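Local coordinates for beta-glucosidase (Saccharopolyspora erythraea D, PDB 5M6G), which probably hydrolyses terminal, non-reducing beta-D-glucosyl residues to release beta-D-glucose, as a two-domain member of glycosyl hydrolase family 3, at residues 138-142 / 458-462; 141-145 / 445-449; 151-157 / 407-412; 162-166 / 212-216. One frame throughout, in Å; residues are numbered along the deposited sequence.

Contact 1 of 4, residues 138-142 / 458-462; sequences HGATI and DITEG. With MG (magnesium ion), chain G.
In Thr460 the hydroxyl lies opposite the backbone nitrogen (chi1 -170°), which aims OG1 at the turn around Gly139; His138 likewise swings CG away from its own nitrogen (chi1 -175°) and lays its imidazole along the 458-462 chain. OG1 then stands over one face of that ring, offset toward the rim, while the carbonyl of Ile459 comes to the edge, with CD2 of His138 3.3 Å from O of Ile459. The direct polar link is backbone to side chain: Gly139 N donates to Thr460 OG1 at 3.0 Å, nearly straight at 167°. Thr460 OG1 donates to a water 2.7 Å away, which donates in turn to Ala140 O. A second water lies within bonding range of Ala140 O, Thr460 OG1 and Glu461 O, and with two protons it cannot fully serve all three at once. Another, in the plane of the imidazole, joins His138 NE2 at 2.7 Å to Asp458 O. Nearby, CG2 of Thr460 and CG1 of Ile142 add a light apolar touch at 4.2 Å. At the outer end Gly462 O binds a magnesium ion at 2.2 Å, and five waters complete its shell. The chemistry implies an interdomain join that is largely hydrated, in which one threonine hydroxyl serves as both acceptor and donor and water carries most of the remaining polar traffic between two loops.

Contact 2 of 4, residues 141-145 / 445-449; sequences TIYPH and SGGWT. With SOR (sorbitol), chain L.
Ile142 and Ser445 bring the two loops closest in backbone terms, their CA atoms 7.2 Å apart, and at Gly446, where phi turns positive (71°), the chain leaves helix 441-445 and bends past His145. The imidazole of His145 carries the contact. Its NE2 donates to Gly447 O at 2.8 Å, with the acceptor in the plane of the ring but the N-H...O angle bent to 143°; the same edge of the ring faces CB of Trp448. Ser445 O also lies close, 3.2 Å from His145 CD2. Beyond the two segments, His132 stacks on the His145 ring, which helps to fix its rotation. Farther back, CG2 of Ile142 rests 4.0 Å from Ser445 OG, a hydroxyl that is bonded to Ile441 O, and CG1 of Ile142 approaches CG2 of Thr449. Trp448 faces the other way. With CG set beside its backbone nitrogen (chi1 -65°), the indole runs out from the loop until CH2, at the ring edge, meets C4 of the bound sorbitol at 3.5 Å. Glu195 takes the indole N-H. A histidine of the N-terminal domain thus holds the backbone just before a ligand-lining tryptophan of the C-terminal domain, an arrangement in keeping with family 3 glycosidases, whose active site lies where the barrel-type domain meets the second domain.

Contact 3 of 4, residues 151-157 / 407-412; sequences ATGNPDL and QAVRES
Asn154 and Glu411 centre a buried contact between the corner that joins helices 146-152 and 155-170 and the C-terminal part of helix 399-412. ND2 of Asn154 gives a perfectly straight hydrogen bond (180°) to OE1 of Glu411 at 2.8 Å. The acceptor lies in the amide plane and offers its syn lone pair, and the amide and carboxylate planes are nearly coplanar, 18° apart. OE1 also accepts from a water that bridges to Thr152 O, and the other oxygen of Glu411, OE2, accepts from Gln407 NE2, one helical turn back, at 2.6 Å on its anti side. Three donors therefore grip the group and should favour its charged form. The corner itself combines classical motifs. Thr152 OG1 accepts from Asn154 N in an ST turn, with Leu149 O as a further partner; Gly153 takes positive phi; and Asn154 is the N-cap of helix 155-170, its OD1 receiving Leu157 N from above the carbonyl plane. One amide thus caps its own helix with oxygen and reaches a different helix with nitrogen. Apolar packing lies beside this bond. The crowded setting of Thr152 OG1 (chi1 71°) leaves CG2 pointing at the other helix, 3.5 Å from Ser412 N, and Thr152 CA makes a CA-H...O contact with Glu411 O, also 3.5 Å. Next to it, CD2 of Leu157 sits 3.7 Å from CA of Ala408. Ala151 CB meets the carbonyl oxygen of Ser412, near the end of helix 399-412.

Contact 4 of 4, residues 162-166 / 212-216; sequences GAATA and TGLQG
Gly162 and Gly213 press backbone against backbone at the tight centre of this helix-to-helix contact, their carbonyl carbons touching. With no side chain on either, main-chain atoms can do the touching: Ala163 CA approaches Gly213 O at 3.2 Å, and Leu214 CA approaches Gly162 O at 3.5 Å, both as CA-H...O contacts. Ala163 N lies near the same Gly213 oxygen, but at an angle too poor for a hydrogen bond. Ala166, one turn on, keeps the surface low, and its CB touches Leu214 O at 3.3 Å. Gly162 and Ala166, four residues apart on one face of helix 155-170, form a small-xxx-small pattern of the GxxxA kind, the familiar way for helices to approach closely; here it joins helices 155-170 and 209-215 of the N-terminal, barrel-type domain. Leu214 sets CG opposite the carbonyl carbon (chi1 -77°), and its end turns back to the first helix, where Leu214 CD2 lies 3.5 Å from Gly162 O. Only the farther contacts of this methyl are looser, with CG2 of Thr165 at 4.1 Å and CB of Ala166 at 4.2 Å. That side is buried, and Thr165 keeps its hydroxyl for Ile161 O. The partly exposed margin is at Ala163, whose CB lies 3.6 Å from Gly213 O. The side chain of Ala163 is about 7 Å from both a bound magnesium ion and the side chain of the metal ligand His401.

Followed from the N terminus, the chain lays down the first partners in the order 138-142, 141-145, 151-157 and 162-166, then meets the second partners in exactly the reverse order. Contact 4 closes first, at 212-216, then contacts 3, 2 and 1. Contact 4 lies within the span of contact 3, and both within the spans of contacts 1 and 2, which start from one shared stretch; none cross. Contacts 1 and 2 tie the N-terminal domain to the C-terminal one, contact 3 joins the corner between helices 146-152 and 155-170 to helix 399-412, and contact 4 stays within the N-terminal domain. Contact 2 touches contacts 3 and 4, through Pro144 on Ala408 and Tyr143 on Ala164.

Contact 1 of 4, residues 138-142 / 458-462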
loop_
_atom_site.group_PDB
_atom_site.type_symbol
_atom_site.label_atom_id
_atom_site.label_comp_id
_atom_site.label_asym_id
_atom_site.label_seq_id
_atom_site.Cartn_x
_atom_site.Cartn_y
_atom_site.Cartn_z
ATOM N N HIS A 138 -15.389 -1.659 4.445
ATOM C CA HIS A 138 -15.707 -1.568 5.861
ATOM C C HIS A 138 -15.819 -2.963 6.473
ATOM O O HIS A 138 -16.491 -3.845 5.929
ATOM C CB HIS A 138 -17.002 -0.788 6.058
ATOM C CG HIS A 138 -17.325 -0.547 7.496
ATOM N ND1 HIS A 138 -17.994 -1.470 8.272
ATOM C CD2 HIS A 138 -17.023 0.489 8.313
ATOM C CE1 HIS A 138 -18.106 -1.000 9.503
ATOM N NE2 HIS A 138 -17.529 0.187 9.550
ATOM N N GLY A 139 -15.142 -3.169 7.599
ATOM C CA GLY A 139 -15.146 -4.458 8.256
ATOM C C GLY A 139 -14.071 -5.417 7.795
ATOM O O GLY A 139 -13.961 -6.513 8.356
ATOM N N ALA A 140 -13.283 -5.050 6.787
ATOM C CA ALA A 140 -12.127 -5.839 6.403
ATOM C C ALA A 140 -10.996 -5.638 7.403
ATOM O O ALA A 140 -10.874 -4.579 8.022
ATOM C CB ALA A 140 -11.653 -5.445 5.002
ATOM N N THR A 141 -10.164 -6.665 7.546
ATOM C CA THR A 141 -8.998 -6.595 8.421
ATOM C C THR A 141 -8.028 -5.530 7.927
ATOM O O THR A 141 -7.696 -5.491 6.741
ATOM C CB THR A 141 -8.292 -7.951 8.446
ATOM O OG1 THR A 141 -9.250 -8.994 8.672
ATOM C CG2 THR A 141 -7.231 -7.990 9.530
ATOM N N ILE A 142 -7.552 -4.678 8.835
ATOM C CA ILE A 142 -6.592 -3.633 8.477
ATOM C C ILE A 142 -5.249 -3.977 9.114
ATOM O O ILE A 142 -5.098 -3.947 10.343
ATOM C CB ILE A 142 -7.073 -2.238 8.894
ATOM C CG1 ILE A 142 -8.440 -1.923 8.249
ATOM C CG2 ILE A 142 -6.018 -1.181 8.529
ATOM C CD1 ILE A 142 -8.432 -1.945 6.724
ATOM N N ASP A 458 -13.815 6.413 14.580
ATOM C CA ASP A 458 -14.126 4.984 14.570
ATOM C C ASP A 458 -14.626 4.588 13.181
ATOM O O ASP A 458 -15.807 4.334 12.953
ATOM C CB ASP A 458 -15.152 4.660 15.649
ATOM C CG ASP A 458 -15.123 3.209 16.052
ATOM O OD1 ASP A 458 -14.486 2.419 15.334
ATOM O OD2 ASP A 458 -15.731 2.848 17.083
ATOM N N ILE A 459 -13.681 4.520 12.237
ATOM C CA ILE A 459 -14.052 4.396 10.830
ATOM C C ILE A 459 -14.218 2.960 10.357
ATOM O O ILE A 459 -14.749 2.744 9.256
ATOM C CB ILE A 459 -13.018 5.106 9.938
ATOM C CG1 ILE A 459 -11.639 4.456 10.081
ATOM C CG2 ILE A 459 -12.947 6.576 10.303
ATOM C CD1 ILE A 459 -10.575 5.081 9.104
ATOM N N THR A 460 -13.772 1.974 11.128
ATOM C CA THR A 460 -14.003 0.581 10.764
ATOM C C THR A 460 -13.826 -0.268 12.012
ATOM O O THR A 460 -13.452 0.231 13.078
ATOM C CB THR A 460 -13.069 0.114 9.632
ATOM O OG1 THR A 460 -13.486 -1.175 9.158
ATOM C CG2 THR A 460 -11.614 0.035 10.119
ATOM N N GLU A 461 -14.098 -1.562 11.869
ATOM C CA GLU A 461 -14.100 -2.443 13.029
ATOM C C GLU A 461 -12.677 -2.735 13.479
ATOM O O GLU A 461 -11.799 -3.045 12.666
ATOM C CB GLU A 461 -14.852 -3.737 12.722
ATOM C CG GLU A 461 -16.312 -3.488 12.376
ATOM C CD GLU A 461 -17.066 -4.745 11.963
ATOM O OE1 GLU A 461 -16.429 -5.690 11.450
ATOM O OE2 GLU A 461 -18.305 -4.781 12.139
ATOM N N GLY A 462 -12.446 -2.613 14.779
ATOM C CA GLY A 462 -11.136 -2.881 15.322
ATOM C C GLY A 462 -11.104 -2.528 16.794
ATOM O O GLY A 462 -12.140 -2.300 17.426
HETATM MG MG MG G . -13.861 -1.009 17.639
HETATM O O HOH W 1 -17.177 1.623 11.868
HETATM O O HOH W 2 -11.846 -1.999 7.208
HETATM O O HOH W 3 -12.479 -3.895 10.087
HETATM O O HOH W 4 -15.550 0.290 17.908
HETATM O O HOH W 5 -14.972 -2.457 16.365
HETATM O O HOH W 6 -13.686 0.245 15.682
HETATM O O HOH W 7 -14.238 -2.205 19.311
HETATM O O HOH W 8 -12.759 0.367 18.651
#

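Contact 2 of 4, residues 141-145 / 445-449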
loop_
_atom_site.group_PDB
_atom_site.type_symbol
_atom_site.label_atom_id
_atom_site.label_comp_id
_atom_site.label_asym_id
_atom_site.label_seq_id
_atom_site.Cartn_x
_atom_site.Cartn_y
_atom_site.Cartn_z
ATOM N N THR A 141 -10.164 -6.665 7.546
ATOM C CA THR A 141 -8.998 -6.595 8.421
ATOM C C THR A 141 -8.028 -5.530 7.927
ATOM O O THR A 141 -7.696 -5.491 6.741
ATOM C CB THR A 141 -8.292 -7.951 8.446
ATOM O OG1 THR A 141 -9.250 -8.994 8.672
ATOM C CG2 THR A 141 -7.231 -7.990 9.530
ATOM N N ILE A 142 -7.552 -4.678 8.835
ATOM C CA ILE A 142 -6.592 -3.633 8.477
ATOM C C ILE A 142 -5.249 -3.977 9.114
ATOM O O ILE A 142 -5.098 -3.947 10.343
ATOM C CB ILE A 142 -7.073 -2.238 8.894
ATOM C CG1 ILE A 142 -8.440 -1.923 8.249
ATOM C CG2 ILE A 142 -6.018 -1.181 8.529
ATOM C CD1 ILE A 142 -8.432 -1.945 6.724
ATOM N N TYR A 143 -4.271 -4.299 8.270
ATOM C CA TYR A 143 -2.942 -4.720 8.682
ATOM C C TYR A 143 -2.048 -3.507 8.887
ATOM O O TYR A 143 -2.357 -2.410 8.406
ATOM C CB TYR A 143 -2.347 -5.671 7.628
ATOM C CG TYR A 143 -3.130 -6.969 7.546
ATOM C CD1 TYR A 143 -2.903 -8.002 8.458
ATOM C CD2 TYR A 143 -4.124 -7.141 6.595
ATOM C CE1 TYR A 143 -3.646 -9.179 8.410
ATOM C CE2 TYR A 143 -4.863 -8.314 6.526
ATOM C CZ TYR A 143 -4.628 -9.324 7.440
ATOM O OH TYR A 143 -5.366 -10.483 7.378
ATOM N N PRO A 144 -0.954 -3.652 9.638
ATOM C CA PRO A 144 0.016 -2.554 9.730
ATOM C C PRO A 144 0.467 -2.119 8.343
ATOM O O PRO A 144 0.586 -2.935 7.424
ATOM C CB PRO A 144 1.171 -3.166 10.530
ATOM C CG PRO A 144 0.516 -4.232 11.375
ATOM C CD PRO A 144 -0.563 -4.806 10.467
ATOM N N HIS A 145 0.695 -0.820 8.187
ATOM C CA HIS A 145 1.269 -0.361 6.933
ATOM C C HIS A 145 2.693 -0.900 6.772
ATOM O O HIS A 145 3.319 -1.405 7.717
ATOM C CB HIS A 145 1.252 1.166 6.850
ATOM C CG HIS A 145 -0.014 1.728 6.275
ATOM N ND1 HIS A 145 -0.464 1.421 5.005
ATOM C CD2 HIS A 145 -0.931 2.575 6.804
ATOM C CE1 HIS A 145 -1.591 2.070 4.769
ATOM N NE2 HIS A 145 -1.902 2.771 5.850
ATOM N N SER A 445 -4.784 3.636 12.026
ATOM C CA SER A 445 -4.733 3.000 10.718
ATOM C C SER A 445 -4.017 3.849 9.684
ATOM O O SER A 445 -3.388 3.298 8.771
ATOM C CB SER A 445 -6.152 2.689 10.246
ATOM O OG SER A 445 -6.760 1.766 11.132
ATOM N N GLY A 446 -4.111 5.173 9.797
ATOM C CA GLY A 446 -3.451 6.044 8.832
ATOM C C GLY A 446 -4.129 5.997 7.462
ATOM O O GLY A 446 -5.276 5.560 7.307
ATOM N N GLY A 447 -3.385 6.454 6.459
ATOM C CA GLY A 447 -3.926 6.610 5.120
ATOM C C GLY A 447 -4.399 5.302 4.518
ATOM O O GLY A 447 -4.096 4.206 4.988
ATOM N N TRP A 448 -5.172 5.435 3.435
ATOM C CA TRP A 448 -5.678 4.281 2.696
ATOM C C TRP A 448 -6.482 3.363 3.615
ATOM O O TRP A 448 -6.254 2.157 3.686
ATOM C CB TRP A 448 -4.532 3.507 2.037
ATOM C CG TRP A 448 -3.778 4.257 0.972
ATOM C CD1 TRP A 448 -2.540 4.827 1.086
ATOM C CD2 TRP A 448 -4.199 4.484 -0.377
ATOM N NE1 TRP A 448 -2.172 5.411 -0.106
ATOM C CE2 TRP A 448 -3.174 5.212 -1.022
ATOM C CE3 TRP A 448 -5.351 4.151 -1.103
ATOM C CZ2 TRP A 448 -3.264 5.611 -2.360
ATOM C CZ3 TRP A 448 -5.437 4.544 -2.434
ATOM C CH2 TRP A 448 -4.399 5.268 -3.045
ATOM N N THR A 449 -7.395 3.952 4.376
ATOM C CA THR A 449 -8.237 3.172 5.275
ATOM C C THR A 449 -9.656 3.693 5.106
ATOM O O THR A 449 -9.958 4.811 5.533
ATOM C CB THR A 449 -7.763 3.271 6.725
ATOM O OG1 THR A 449 -6.358 2.953 6.801
ATOM C CG2 THR A 449 -8.547 2.289 7.592
HETATM C C1 SOR L . -0.871 4.312 -6.319
HETATM C C2 SOR L . -2.339 3.933 -6.235
HETATM C C3 SOR L . -3.170 5.029 -6.895
HETATM C C4 SOR L . -4.647 4.891 -6.536
HETATM C C5 SOR L . -5.423 6.204 -6.676
HETATM C C6 SOR L . -6.761 6.043 -5.961
HETATM O O1 SOR L . -0.134 3.669 -5.308
HETATM O O2 SOR L . -2.552 2.695 -6.891
HETATM O O3 SOR L . -3.008 4.929 -8.286
HETATM O O4 SOR L . -5.245 3.900 -7.348
HETATM O O5 SOR L . -4.705 7.308 -6.139
HETATM O O6 SOR L . -7.341 7.305 -5.707
#

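Contact 3 of 4, residues 151-157 / 407-412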
loop_
_atom_site.group_PDB
_atom_site.type_symbol
_atom_site.label_atom_id
_atom_site.label_comp_id
_atom_site.label_asym_id
_atom_site.label_seq_id
_atom_site.Cartn_x
_atom_site.Cartn_y
_atom_site.Cartn_z
ATOM N N ALA A 151 9.675 -3.196 9.768
ATOM C CA ALA A 151 10.250 -3.256 11.110
ATOM C C ALA A 151 10.165 -4.648 11.719
ATOM O O ALA A 151 10.997 -4.987 12.566
ATOM C CB ALA A 151 9.557 -2.238 12.016
ATOM N N THR A 152 9.209 -5.483 11.289
ATOM C CA THR A 152 9.141 -6.835 11.844
ATOM C C THR A 152 10.335 -7.681 11.444
ATOM O O THR A 152 10.649 -8.648 12.146
ATOM C CB THR A 152 7.881 -7.574 11.382
ATOM O OG1 THR A 152 8.018 -7.897 9.988
ATOM C CG2 THR A 152 6.634 -6.729 11.607
ATOM N N GLY A 153 10.986 -7.350 10.328
ATOM C CA GLY A 153 12.023 -8.200 9.762
ATOM C C GLY A 153 11.577 -9.617 9.470
ATOM O O GLY A 153 12.407 -10.531 9.468
ATOM N N ASN A 154 10.283 -9.825 9.203
ATOM C CA ASN A 154 9.686 -11.156 9.109
ATOM C C ASN A 154 8.987 -11.323 7.762
ATOM O O ASN A 154 7.778 -11.059 7.643
ATOM C CB ASN A 154 8.714 -11.364 10.267
ATOM C CG ASN A 154 8.180 -12.771 10.341
ATOM O OD1 ASN A 154 8.327 -13.557 9.404
ATOM N ND2 ASN A 154 7.541 -13.100 11.471
ATOM N N PRO A 155 9.704 -11.766 6.721
ATOM C CA PRO A 155 9.064 -11.925 5.399
ATOM C C PRO A 155 7.979 -12.982 5.370
ATOM O O PRO A 155 7.026 -12.869 4.584
ATOM C CB PRO A 155 10.232 -12.316 4.478
ATOM C CG PRO A 155 11.478 -11.940 5.233
ATOM C CD PRO A 155 11.150 -12.037 6.685
ATOM N N ASP A 156 8.112 -14.034 6.169
ATOM C CA ASP A 156 7.079 -15.061 6.175
ATOM C C ASP A 156 5.755 -14.495 6.671
ATOM O O ASP A 156 4.687 -14.803 6.123
ATOM C CB ASP A 156 7.529 -16.240 7.029
ATOM C CG ASP A 156 6.669 -17.452 6.820
ATOM O OD1 ASP A 156 6.767 -18.056 5.727
ATOM O OD2 ASP A 156 5.896 -17.797 7.734
ATOM N N LEU A 157 5.813 -13.640 7.695
ATOM C CA LEU A 157 4.617 -12.968 8.193
ATOM C C LEU A 157 3.980 -12.090 7.123
ATOM O O LEU A 157 2.753 -12.054 6.986
ATOM C CB LEU A 157 4.979 -12.121 9.412
ATOM C CG LEU A 157 3.869 -11.256 10.007
ATOM C CD1 LEU A 157 2.861 -12.148 10.715
ATOM C CD2 LEU A 157 4.477 -10.220 10.971
ATOM N N GLN A 407 -0.553 -10.165 15.390
ATOM C CA GLN A 407 0.824 -10.625 15.468
ATOM C C GLN A 407 1.747 -9.676 14.710
ATOM O O GLN A 407 2.870 -9.403 15.154
ATOM C CB GLN A 407 0.927 -12.065 14.944
ATOM C CG GLN A 407 2.345 -12.661 15.018
ATOM C CD GLN A 407 2.850 -12.824 16.450
ATOM O OE1 GLN A 407 2.062 -12.951 17.391
ATOM N NE2 GLN A 407 4.171 -12.826 16.618
ATOM N N ALA A 408 1.267 -9.115 13.594
ATOM C CA ALA A 408 2.069 -8.140 12.859
ATOM C C ALA A 408 2.208 -6.840 13.644
ATOM O O ALA A 408 3.281 -6.224 13.648
ATOM C CB ALA A 408 1.451 -7.875 11.485
ATOM N N VAL A 409 1.135 -6.404 14.316
ATOM C CA VAL A 409 1.241 -5.242 15.195
ATOM C C VAL A 409 2.341 -5.463 16.225
ATOM O O VAL A 409 3.244 -4.628 16.383
ATOM C CB VAL A 409 -0.110 -4.950 15.876
ATOM C CG1 VAL A 409 0.061 -3.824 16.919
ATOM C CG2 VAL A 409 -1.170 -4.594 14.833
ATOM N N ARG A 410 2.288 -6.599 16.930
ATOM C CA ARG A 410 3.291 -6.935 17.942
ATOM C C ARG A 410 4.700 -6.811 17.385
ATOM O O ARG A 410 5.550 -6.105 17.937
ATOM C CB ARG A 410 3.088 -8.367 18.446
ATOM C CG ARG A 410 1.957 -8.591 19.384
ATOM C CD ARG A 410 1.735 -10.084 19.558
ATOM N NE ARG A 410 0.403 -10.354 20.081
ATOM C CZ ARG A 410 -0.344 -11.386 19.712
ATOM N NH1 ARG A 410 0.110 -12.251 18.812
ATOM N NH2 ARG A 410 -1.547 -11.552 20.243
ATOM N N GLU A 411 4.965 -7.523 16.292
ATOM C CA GLU A 411 6.322 -7.611 15.780
ATOM C C GLU A 411 6.792 -6.304 15.156
ATOM O O GLU A 411 8.002 -6.101 15.024
ATOM C CB GLU A 411 6.416 -8.764 14.771
ATOM C CG GLU A 411 6.164 -10.135 15.409
ATOM C CD GLU A 411 6.379 -11.298 14.443
ATOM O OE1 GLU A 411 7.258 -11.197 13.560
ATOM O OE2 GLU A 411 5.666 -12.315 14.576
ATOM N N SER A 412 5.872 -5.407 14.786
ATOM C CA SER A 412 6.262 -4.151 14.164
ATOM C C SER A 412 6.716 -3.111 15.180
ATOM O O SER A 412 7.383 -2.142 14.794
ATOM C CB SER A 412 5.106 -3.587 13.333
ATOM O OG SER A 412 4.041 -3.130 14.155
HETATM O O HOH W 9 9.734 -10.099 14.299
#

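Contact 4 of 4, residues 162-166 / 212-216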
loop_
_atom_site.group_PDB
_atom_site.type_symbol
_atom_site.label_atom_id
_atom_site.label_comp_id
_atom_site.label_asym_id
_atom_site.label_seq_id
_atom_site.Cartn_x
_atom_site.Cartn_y
_atom_site.Cartn_z
ATOM N N GLY A 162 -0.210 -11.205 2.918
ATOM C CA GLY A 162 -0.596 -11.209 1.511
ATOM C C GLY A 162 -1.669 -12.237 1.204
ATOM O O GLY A 162 -2.648 -11.944 0.507
ATOM N N ALA A 163 -1.519 -13.449 1.747
ATOM C CA ALA A 163 -2.502 -14.504 1.498
ATOM C C ALA A 163 -3.842 -14.191 2.147
ATOM O O ALA A 163 -4.900 -14.426 1.546
ATOM C CB ALA A 163 -1.971 -15.847 2.001
ATOM N N ALA A 164 -3.828 -13.677 3.379
ATOM C CA ALA A 164 -5.085 -13.328 4.032
ATOM C C ALA A 164 -5.759 -12.157 3.332
ATOM O O ALA A 164 -6.985 -12.153 3.157
ATOM C CB ALA A 164 -4.850 -13.015 5.512
ATOM N N THR A 165 -4.973 -11.152 2.931
ATOM C CA THR A 165 -5.506 -10.046 2.142
ATOM C C THR A 165 -6.157 -10.564 0.866
ATOM O O THR A 165 -7.275 -10.163 0.515
ATOM C CB THR A 165 -4.386 -9.053 1.815
ATOM O OG1 THR A 165 -3.902 -8.471 3.033
ATOM C CG2 THR A 165 -4.893 -7.951 0.910
ATOM N N ALA A 166 -5.479 -11.479 0.175
ATOM C CA ALA A 166 -6.006 -11.989 -1.087
ATOM C C ALA A 166 -7.353 -12.678 -0.879
ATOM O O ALA A 166 -8.268 -12.528 -1.696
ATOM C CB ALA A 166 -4.994 -12.940 -1.727
ATOM N N THR A 212 4.105 -13.277 -3.230
ATOM C CA THR A 212 3.848 -14.709 -3.166
ATOM C C THR A 212 2.598 -15.003 -2.352
ATOM O O THR A 212 1.831 -15.914 -2.686
ATOM C CB THR A 212 5.064 -15.419 -2.578
ATOM O OG1 THR A 212 6.224 -15.071 -3.350
ATOM C CG2 THR A 212 4.866 -16.926 -2.579
ATOM N N GLY A 213 2.364 -14.229 -1.291
ATOM C CA GLY A 213 1.155 -14.426 -0.505
ATOM C C GLY A 213 -0.097 -14.059 -1.281
ATOM O O GLY A 213 -1.074 -14.813 -1.305
ATOM N N LEU A 214 -0.077 -12.895 -1.935
ATOM C CA LEU A 214 -1.237 -12.435 -2.691
ATOM C C LEU A 214 -1.561 -13.389 -3.835
ATOM O O LEU A 214 -2.722 -13.768 -4.034
ATOM C CB LEU A 214 -0.973 -11.023 -3.227
ATOM C CG LEU A 214 -1.076 -9.845 -2.250
ATOM C CD1 LEU A 214 -0.363 -8.625 -2.813
ATOM C CD2 LEU A 214 -2.548 -9.531 -1.999
ATOM N N GLN A 215 -0.540 -13.786 -4.600
ATOM C CA GLN A 215 -0.761 -14.524 -5.838
ATOM C C GLN A 215 -0.778 -16.030 -5.646
ATOM O O GLN A 215 -1.394 -16.740 -6.450
ATOM C CB GLN A 215 0.321 -14.176 -6.870
ATOM C CG GLN A 215 0.374 -12.717 -7.201
ATOM C CD GLN A 215 1.158 -12.417 -8.468
ATOM O OE1 GLN A 215 0.970 -11.367 -9.085
ATOM N NE2 GLN A 215 2.050 -13.329 -8.855
ATOM N N GLY A 216 -0.121 -16.534 -4.610
ATOM C CA GLY A 216 0.288 -17.919 -4.583
ATOM C C GLY A 216 1.507 -18.108 -5.467
ATOM O O GLY A 216 1.971 -17.194 -6.149
#